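Local structure of DyP-type peroxidase (Pleurotus ostreatus PC15, 6FSK) at residues N259-P264 with S272-A277; F406-V411 with V423-D428. The protein is a fungal heme peroxidase of the dye-decolorizing family, probably oxidising dyes and, at a non-canonical site, manganese(II) at the expense of hydrogen peroxide. The protein carries 1 engineered substitution. All coordinates share one frame; numbering follows the deposited sequence.

Interaction 1: residues N259-P264 with S272-A277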
ATOM      1  N   ASN A 259       8.300  24.936  -9.298  1.00 14.26           N
ATOM      2  CA  ASN A 259       7.749  24.547 -10.623  1.00 13.37           C
ATOM      3  C   ASN A 259       6.249  24.872 -10.746  1.00 14.22           C
ATOM      4  O   ASN A 259       5.444  24.049 -11.172  1.00 12.87           O
ATOM      5  CB  ASN A 259       7.926  23.040 -10.847  1.00 13.78           C
ATOM      6  CG  ASN A 259       9.341  22.686 -11.081  1.00 15.73           C
ATOM      7  OD1 ASN A 259       9.821  22.753 -12.230  1.00 17.50           O
ATOM      8  ND2 ASN A 259      10.063  22.366 -10.018  1.00 14.13           N
ATOM      9  N   PRO A 260       5.789  26.061 -10.337  1.00 13.91           N
ATOM     10  CA  PRO A 260       4.358  26.345 -10.433  1.00 14.32           C
ATOM     11  C   PRO A 260       3.885  26.218 -11.869  1.00 13.33           C
ATOM     12  O   PRO A 260       4.606  26.662 -12.832  1.00 14.29           O
ATOM     13  CB  PRO A 260       4.226  27.796  -9.991  1.00 16.17           C
ATOM     14  CG  PRO A 260       5.569  28.396 -10.283  1.00 14.28           C
ATOM     15  CD  PRO A 260       6.563  27.255  -9.951  1.00 14.79           C
ATOM     16  N   ILE A 261       2.702  25.672 -12.053  1.00 12.95           N
ATOM     17  CA  ILE A 261       2.129  25.583 -13.418  1.00 13.79           C
ATOM     18  C   ILE A 261       1.785  26.993 -13.838  1.00 16.64           C
ATOM     19  O   ILE A 261       1.071  27.668 -13.106  1.00 15.87           O
ATOM     20  CB  ILE A 261       0.933  24.652 -13.477  1.00 13.43           C
ATOM     21  CG1 ILE A 261       1.462  23.222 -13.343  1.00 13.50           C
ATOM     22  CG2 ILE A 261       0.151  24.840 -14.801  1.00 14.84           C
ATOM     23  CD1 ILE A 261       0.401  22.318 -12.916  1.00 15.49           C
ATOM     24  N   VAL A 262       2.284  27.405 -15.004  1.00 18.51           N
ATOM     25  CA  VAL A 262       2.050  28.736 -15.536  1.00 18.44           C
ATOM     26  C   VAL A 262       0.839  28.588 -16.423  1.00 20.14           C
ATOM     27  O   VAL A 262       0.822  27.792 -17.428  1.00 20.51           O
ATOM     28  CB  VAL A 262       3.299  29.257 -16.249  1.00 23.99           C
ATOM     29  CG1 VAL A 262       2.960  30.583 -16.920  1.00 26.89           C
ATOM     30  CG2 VAL A 262       4.437  29.405 -15.241  1.00 25.91           C
ATOM     31  N   LEU A 263      -0.270  29.147 -15.929  1.00 18.31           N
ATOM     32  CA  LEU A 263      -1.585  28.996 -16.601  1.00 21.60           C
ATOM     33  C   LEU A 263      -2.225  30.413 -16.388  1.00 19.18           C
ATOM     34  O   LEU A 263      -2.093  31.006 -15.321  1.00 19.47           O
ATOM     35  CB  LEU A 263      -2.375  27.878 -15.920  1.00 24.16           C
ATOM     36  CG  LEU A 263      -3.398  27.061 -16.628  1.00 31.05           C
ATOM     37  CD1 LEU A 263      -3.669  25.774 -15.862  1.00 32.09           C
ATOM     38  CD2 LEU A 263      -4.641  27.903 -16.639  1.00 35.13           C
ATOM     39  N   PRO A 264      -2.821  30.994 -17.449  1.00 17.87           N
ATOM     40  CA  PRO A 264      -3.422  32.316 -17.297  1.00 18.41           C
ATOM     41  C   PRO A 264      -4.323  32.385 -16.096  1.00 16.03           C
ATOM     42  O   PRO A 264      -5.256  31.569 -15.888  1.00 19.44           O
ATOM     43  CB  PRO A 264      -4.240  32.472 -18.602  1.00 16.32           C
ATOM     44  CG  PRO A 264      -3.479  31.625 -19.627  1.00 16.92           C
ATOM     45  CD  PRO A 264      -3.066  30.424 -18.783  1.00 16.76           C
ATOM     46  N   SER A 272       1.516  26.040  -7.996  1.00 12.04           N
ATOM     47  CA  SER A 272       2.283  25.020  -7.288  1.00 11.44           C
ATOM     48  C   SER A 272       1.297  24.027  -6.691  1.00 12.00           C
ATOM     49  O   SER A 272       1.521  22.783  -6.709  1.00 11.42           O
ATOM     50  CB  SER A 272       3.167  25.665  -6.240  1.00 11.13           C
ATOM     51  OG  SER A 272       4.233  26.371  -6.867  1.00 12.31           O
ATOM     52  N   GLU A 273       0.192  24.530  -6.174  1.00 11.30           N
ATOM     53  CA  GLU A 273      -0.843  23.653  -5.585  1.00 12.86           C
ATOM     54  C   GLU A 273      -1.442  22.723  -6.634  1.00 11.81           C
ATOM     55  O   GLU A 273      -1.612  21.513  -6.442  1.00 11.68           O
ATOM     56  CB  GLU A 273      -1.961  24.509  -4.974  1.00 15.73           C
ATOM     57  CG  GLU A 273      -3.125  23.788  -4.288  1.00 20.87           C
ATOM     58  CD  GLU A 273      -4.315  24.761  -3.962  1.00 25.01           C
ATOM     59  OE1 GLU A 273      -4.352  25.971  -4.471  1.00 31.06           O
ATOM     60  OE2 GLU A 273      -5.192  24.385  -3.132  1.00 30.59           O
ATOM     61  N   LEU A 274      -1.662  23.284  -7.819  1.00 11.03           N
ATOM     62  CA  LEU A 274      -2.245  22.535  -8.967  1.00 11.33           C
ATOM     63  C   LEU A 274      -1.225  21.493  -9.388  1.00 10.74           C
ATOM     64  O   LEU A 274      -1.610  20.394  -9.735  1.00 11.27           O
ATOM     65  CB  LEU A 274      -2.539  23.471 -10.116  1.00 12.13           C
ATOM     66  CG  LEU A 274      -3.048  22.822 -11.404  1.00 11.83           C
ATOM     67  CD1 LEU A 274      -4.340  22.123 -11.175  1.00 12.47           C
ATOM     68  CD2 LEU A 274      -3.193  23.830 -12.535  1.00 12.86           C
ATOM     69  N   LEU A 275       0.063  21.814  -9.414  1.00 10.52           N
ATOM     70  CA  LEU A 275       1.038  20.796  -9.790  1.00 10.55           C
ATOM     71  C   LEU A 275       0.988  19.593  -8.890  1.00 10.33           C
ATOM     72  O   LEU A 275       1.044  18.447  -9.378  1.00 10.30           O
ATOM     73  CB  LEU A 275       2.491  21.338  -9.875  1.00 10.87           C
ATOM     74  CG  LEU A 275       3.588  20.301 -10.152  1.00 11.04           C
ATOM     75  CD1 LEU A 275       3.360  19.717 -11.518  1.00 11.86           C
ATOM     76  CD2 LEU A 275       4.967  20.972 -10.059  1.00 11.92           C
ATOM     77  N   GLY A 276       0.943  19.851  -7.578  1.00  9.88           N
ATOM     78  CA  GLY A 276       0.855  18.730  -6.611  1.00 10.58           C
ATOM     79  C   GLY A 276      -0.343  17.849  -6.884  1.00 10.88           C
ATOM     80  O   GLY A 276      -0.230  16.614  -6.924  1.00  9.78           O
ATOM     81  N   ALA A 277      -1.463  18.493  -7.090  1.00 10.25           N
ATOM     82  CA  ALA A 277      -2.721  17.790  -7.358  1.00  9.66           C
ATOM     83  C   ALA A 277      -2.640  16.952  -8.603  1.00 10.20           C
ATOM     84  O   ALA A 277      -3.144  15.831  -8.681  1.00 10.77           O
ATOM     85  CB  ALA A 277      -3.891  18.770  -7.439  1.00 10.08           C
TER
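Ile261 lays the end of its side chain over the backbone and CB of Leu275, with CD1 3.5 Å from Leu275 CA. Its CG1 stands anti to the carbonyl carbon (chi1 -72°), and with the second torsion extended (chi2 160°) CD1 arrives against the helix between Leu274 and Leu275. Leu274 meets the same methyl through its branch point, Ile261 CD1 to Leu274 CG being 3.8 Å, and the two side chains cross at about a right angle. An alanine in place of Ile261 would probably leave a gap between loop and helix, where Leu274 and Leu275 lose the CD1 they both touch. Further along the loop Leu263 adds one methyl contact, its CD1 lying 3.9 Å from Leu274 CD2.

The setting is a loop between two successive helices, folded back onto the second, in the C-terminal family region of DyP-type peroxidases: the chain leaves helix 249-258, runs through 259-264 and soon enters helix 268-280, whose side packs on that loop. Near the start of the loop the touching becomes partly polar. Leu275 CD2 sits 3.3 Å from the backbone oxygen Asn259 O, while Asn259 CB is 3.7 Å from the same methyl; the amide ND2 instead hydrogen-bonds to Phe255 O in the preceding helix. Pro260 CB rests 3.4 Å from Ser272 OG, a contact without a hydrogen bond. That hydroxyl, with OG beside its own backbone N (chi1 -71°), is hydrogen-bonded to Leu256 O and Arg268 O, which share its one proton, and through Leu256 it ties one helix to the other.

Interaction 2: residues F406-V411 with V423-D428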
ATOM      1  N   PHE A 406       4.284   3.832 -19.966  1.00 11.33           N
ATOM      2  CA  PHE A 406       2.953   3.380 -19.549  1.00 10.13           C
ATOM      3  C   PHE A 406       2.036   4.572 -19.206  1.00 10.07           C
ATOM      4  O   PHE A 406       2.505   5.445 -18.457  1.00  9.68           O
ATOM      5  CB  PHE A 406       3.047   2.422 -18.337  1.00 10.21           C
ATOM      6  CG  PHE A 406       1.711   1.940 -17.882  1.00  9.04           C
ATOM      7  CD1 PHE A 406       1.072   0.952 -18.601  1.00 11.06           C
ATOM      8  CD2 PHE A 406       0.996   2.557 -16.887  1.00  9.78           C
ATOM      9  CE1 PHE A 406      -0.207   0.479 -18.279  1.00 10.41           C
ATOM     10  CE2 PHE A 406      -0.293   2.177 -16.563  1.00 10.54           C
ATOM     11  CZ  PHE A 406      -0.907   1.121 -17.251  1.00  9.91           C
ATOM     12  N   PRO A 407       0.797   4.676 -19.704  1.00 10.59           N
ATOM     13  CA  PRO A 407       0.010   3.626 -20.312  1.00 11.76           C
ATOM     14  C   PRO A 407      -0.075   3.724 -21.849  1.00 13.31           C
ATOM     15  O   PRO A 407      -0.827   2.979 -22.465  1.00 13.23           O
ATOM     16  CB  PRO A 407      -1.385   3.924 -19.789  1.00 12.16           C
ATOM     17  CG  PRO A 407      -1.406   5.367 -19.669  1.00 13.31           C
ATOM     18  CD  PRO A 407      -0.030   5.751 -19.168  1.00 13.15           C
ATOM     19  N   VAL A 408       0.742   4.553 -22.448  1.00 11.47           N
ATOM     20  CA  VAL A 408       0.728   4.693 -23.904  1.00 12.82           C
ATOM     21  C   VAL A 408       1.126   3.378 -24.575  1.00 13.43           C
ATOM     22  O   VAL A 408       0.530   2.935 -25.584  1.00 15.01           O
ATOM     23  CB  VAL A 408       1.613   5.913 -24.370  1.00 11.81           C
ATOM     24  CG1 VAL A 408       1.773   5.858 -25.896  1.00 13.88           C
ATOM     25  CG2 VAL A 408       0.954   7.217 -23.924  1.00 12.96           C
ATOM     26  N   ASN A 409       2.183   2.750 -24.073  1.00 12.05           N
ATOM     27  CA  ASN A 409       2.736   1.524 -24.622  1.00 13.19           C
ATOM     28  C   ASN A 409       1.628   0.428 -24.640  1.00 15.42           C
ATOM     29  O   ASN A 409       1.352  -0.234 -25.650  1.00 16.19           O
ATOM     30  CB  ASN A 409       3.999   1.088 -23.881  1.00 14.73           C
ATOM     31  CG  ASN A 409       3.870   0.890 -22.355  1.00 14.60           C
ATOM     32  OD1 ASN A 409       2.834   1.123 -21.744  1.00 13.95           O
ATOM     33  ND2 ASN A 409       5.015   0.517 -21.708  1.00 16.88           N
ATOM     34  N   ALA A 410       0.857   0.368 -23.566  1.00 13.42           N
ATOM     35  CA  ALA A 410      -0.155  -0.672 -23.432  1.00 14.59           C
ATOM     36  C   ALA A 410      -1.240  -0.490 -24.427  1.00 15.58           C
ATOM     37  O   ALA A 410      -1.646  -1.508 -25.075  1.00 18.63           O
ATOM     38  CB  ALA A 410      -0.757  -0.670 -22.055  1.00 15.03           C
ATOM     39  N   VAL A 411      -1.739   0.734 -24.606  1.00 14.09           N
ATOM     40  CA  VAL A 411      -2.862   0.900 -25.531  1.00 15.05           C
ATOM     41  C   VAL A 411      -2.440   0.912 -27.007  1.00 18.89           C
ATOM     42  O   VAL A 411      -3.191   0.452 -27.871  1.00 18.76           O
ATOM     43  CB  VAL A 411      -3.780   2.074 -25.274  1.00 15.93           C
ATOM     44  CG1 VAL A 411      -4.484   1.877 -23.986  1.00 17.08           C
ATOM     45  CG2 VAL A 411      -3.026   3.419 -25.306  1.00 16.40           C
ATOM     46  N   VAL A 423       3.898  10.665 -27.283  1.00 16.60           N
ATOM     47  CA  VAL A 423       3.569  10.965 -25.862  1.00 13.16           C
ATOM     48  C   VAL A 423       4.283   9.924 -24.969  1.00 13.17           C
ATOM     49  O   VAL A 423       4.136   8.680 -25.156  1.00 14.69           O
ATOM     50  CB  VAL A 423       2.043  10.867 -25.620  1.00 14.06           C
ATOM     51  CG1 VAL A 423       1.730  11.026 -24.143  1.00 13.67           C
ATOM     52  CG2 VAL A 423       1.319  11.872 -26.429  1.00 13.55           C
ATOM     53  N   VAL A 424       5.019  10.431 -23.997  1.00 12.11           N
ATOM     54  CA  VAL A 424       5.831   9.685 -23.073  1.00 12.96           C
ATOM     55  C   VAL A 424       5.396  10.181 -21.661  1.00 12.58           C
ATOM     56  O   VAL A 424       5.836  11.214 -21.215  1.00 13.19           O
ATOM     57  CB  VAL A 424       7.380   9.875 -23.268  1.00 13.65           C
ATOM     58  CG1 VAL A 424       8.106   8.972 -22.273  1.00 14.17           C
ATOM     59  CG2 VAL A 424       7.761   9.489 -24.710  1.00 14.96           C
ATOM     60  N   PRO A 425       4.456   9.437 -21.020  1.00 11.77           N
ATOM     61  CA  PRO A 425       3.937   9.944 -19.763  1.00 12.27           C
ATOM     62  C   PRO A 425       4.997  10.252 -18.717  1.00 11.94           C
ATOM     63  O   PRO A 425       4.874  11.213 -17.986  1.00 11.65           O
ATOM     64  CB  PRO A 425       3.049   8.793 -19.267  1.00 10.78           C
ATOM     65  CG  PRO A 425       2.461   8.310 -20.600  1.00 11.54           C
ATOM     66  CD  PRO A 425       3.689   8.246 -21.461  1.00 11.60           C
ATOM     67  N   GLY A 426       6.023   9.431 -18.661  1.00 10.58           N
ATOM     68  CA  GLY A 426       7.031   9.495 -17.639  1.00  9.95           C
ATOM     69  C   GLY A 426       6.704   8.706 -16.403  1.00 10.51           C
ATOM     70  O   GLY A 426       5.856   7.793 -16.420  1.00 10.82           O
ATOM     71  N   PHE A 427       7.506   8.937 -15.403  1.00 10.17           N
ATOM     72  CA  PHE A 427       7.408   8.222 -14.147  1.00  9.58           C
ATOM     73  C   PHE A 427       6.249   8.719 -13.272  1.00  9.94           C
ATOM     74  O   PHE A 427       5.908   9.909 -13.251  1.00 11.57           O
ATOM     75  CB  PHE A 427       8.741   8.336 -13.306  1.00  9.27           C
ATOM     76  CG  PHE A 427       9.855   7.523 -13.881  1.00 10.21           C
ATOM     77  CD1 PHE A 427      10.527   7.976 -14.988  1.00 11.21           C
ATOM     78  CD2 PHE A 427      10.174   6.305 -13.383  1.00 11.27           C
ATOM     79  CE1 PHE A 427      11.557   7.229 -15.566  1.00 12.29           C
ATOM     80  CE2 PHE A 427      11.186   5.537 -13.957  1.00 12.62           C
ATOM     81  CZ  PHE A 427      11.870   6.019 -15.057  1.00 12.80           C
ATOM     82  N   ASP A 428       5.723   7.789 -12.473  1.00  9.89           N
ATOM     83  CA  ASP A 428       4.931   8.145 -11.317  1.00  9.92           C
ATOM     84  C   ASP A 428       5.884   8.941 -10.411  1.00  9.24           C
ATOM     85  O   ASP A 428       6.981   8.453 -10.065  1.00  9.99           O
ATOM     86  CB  ASP A 428       4.499   6.873 -10.638  1.00  9.78           C
ATOM     87  CG  ASP A 428       3.718   7.092  -9.396  1.00 11.97           C
ATOM     88  OD1 ASP A 428       4.105   7.930  -8.512  1.00 12.03           O
ATOM     89  OD2 ASP A 428       2.668   6.369  -9.204  1.00 11.18           O
TER
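Val408, in the first turn of helix 408-412, and Pro425 make the central apolar contact, Val408 CG2 lying 3.8 Å from Pro425 CG as the side chains cross. The same methyl also meets Val423 CG1 at 3.9 Å. A chi1 of 170° puts Val408 CG1 anti to the backbone N and leaves CG2, the branch that meets Pro425 and Val423, beside that N. Next to it, the rings of the two prolines touch where Pro407 CD comes 3.8 Å from Pro425 CG. Pro407 follows a cis peptide bond and occupies the N-cap position of the helix.

Carbonyl oxygens form the second group of contacts. Pro425 CB is 3.5 Å from Phe406 O, and Val408 CG2 is 3.7 Å from Val423 O. Lys332 NZ hydrogen-bonds to Phe406 O and to Gly426 O, joining both segments through one ammonium group. Further on, Asp428 OD2 hydrogen-bonds to ND1 of His329, the axial heme ligand: the proximal aspartate-histidine pair familiar in heme peroxidases, which brings segment 423-428 to the proximal side of the heme.

Helix start and loop thus meet through van der Waals contacts, with no hydrogen bond between them, and Lys332 supplies a polar bridge from the helix of the axial histidine.

Neither contact has a direct hydrogen bond across it, yet their settings differ. Interaction 1 is partly buried, its centre about 27 Å from the centre of the chain, and joins a connecting loop to the helix that follows it. Interaction 2, centred about 22 Å from the chain centre, is a buried contact between a short helix and a later loop. Leucine and isoleucine branches dominate the first, prolines and valines the second. The polar support differs too: a serine hydroxyl and an asparagine amide hydrogen-bond to backbone oxygens around interaction 1, whereas a lysine bridges the segments of interaction 2. They lie in series along the chain, their nearest atoms about 10 Å apart, without touching.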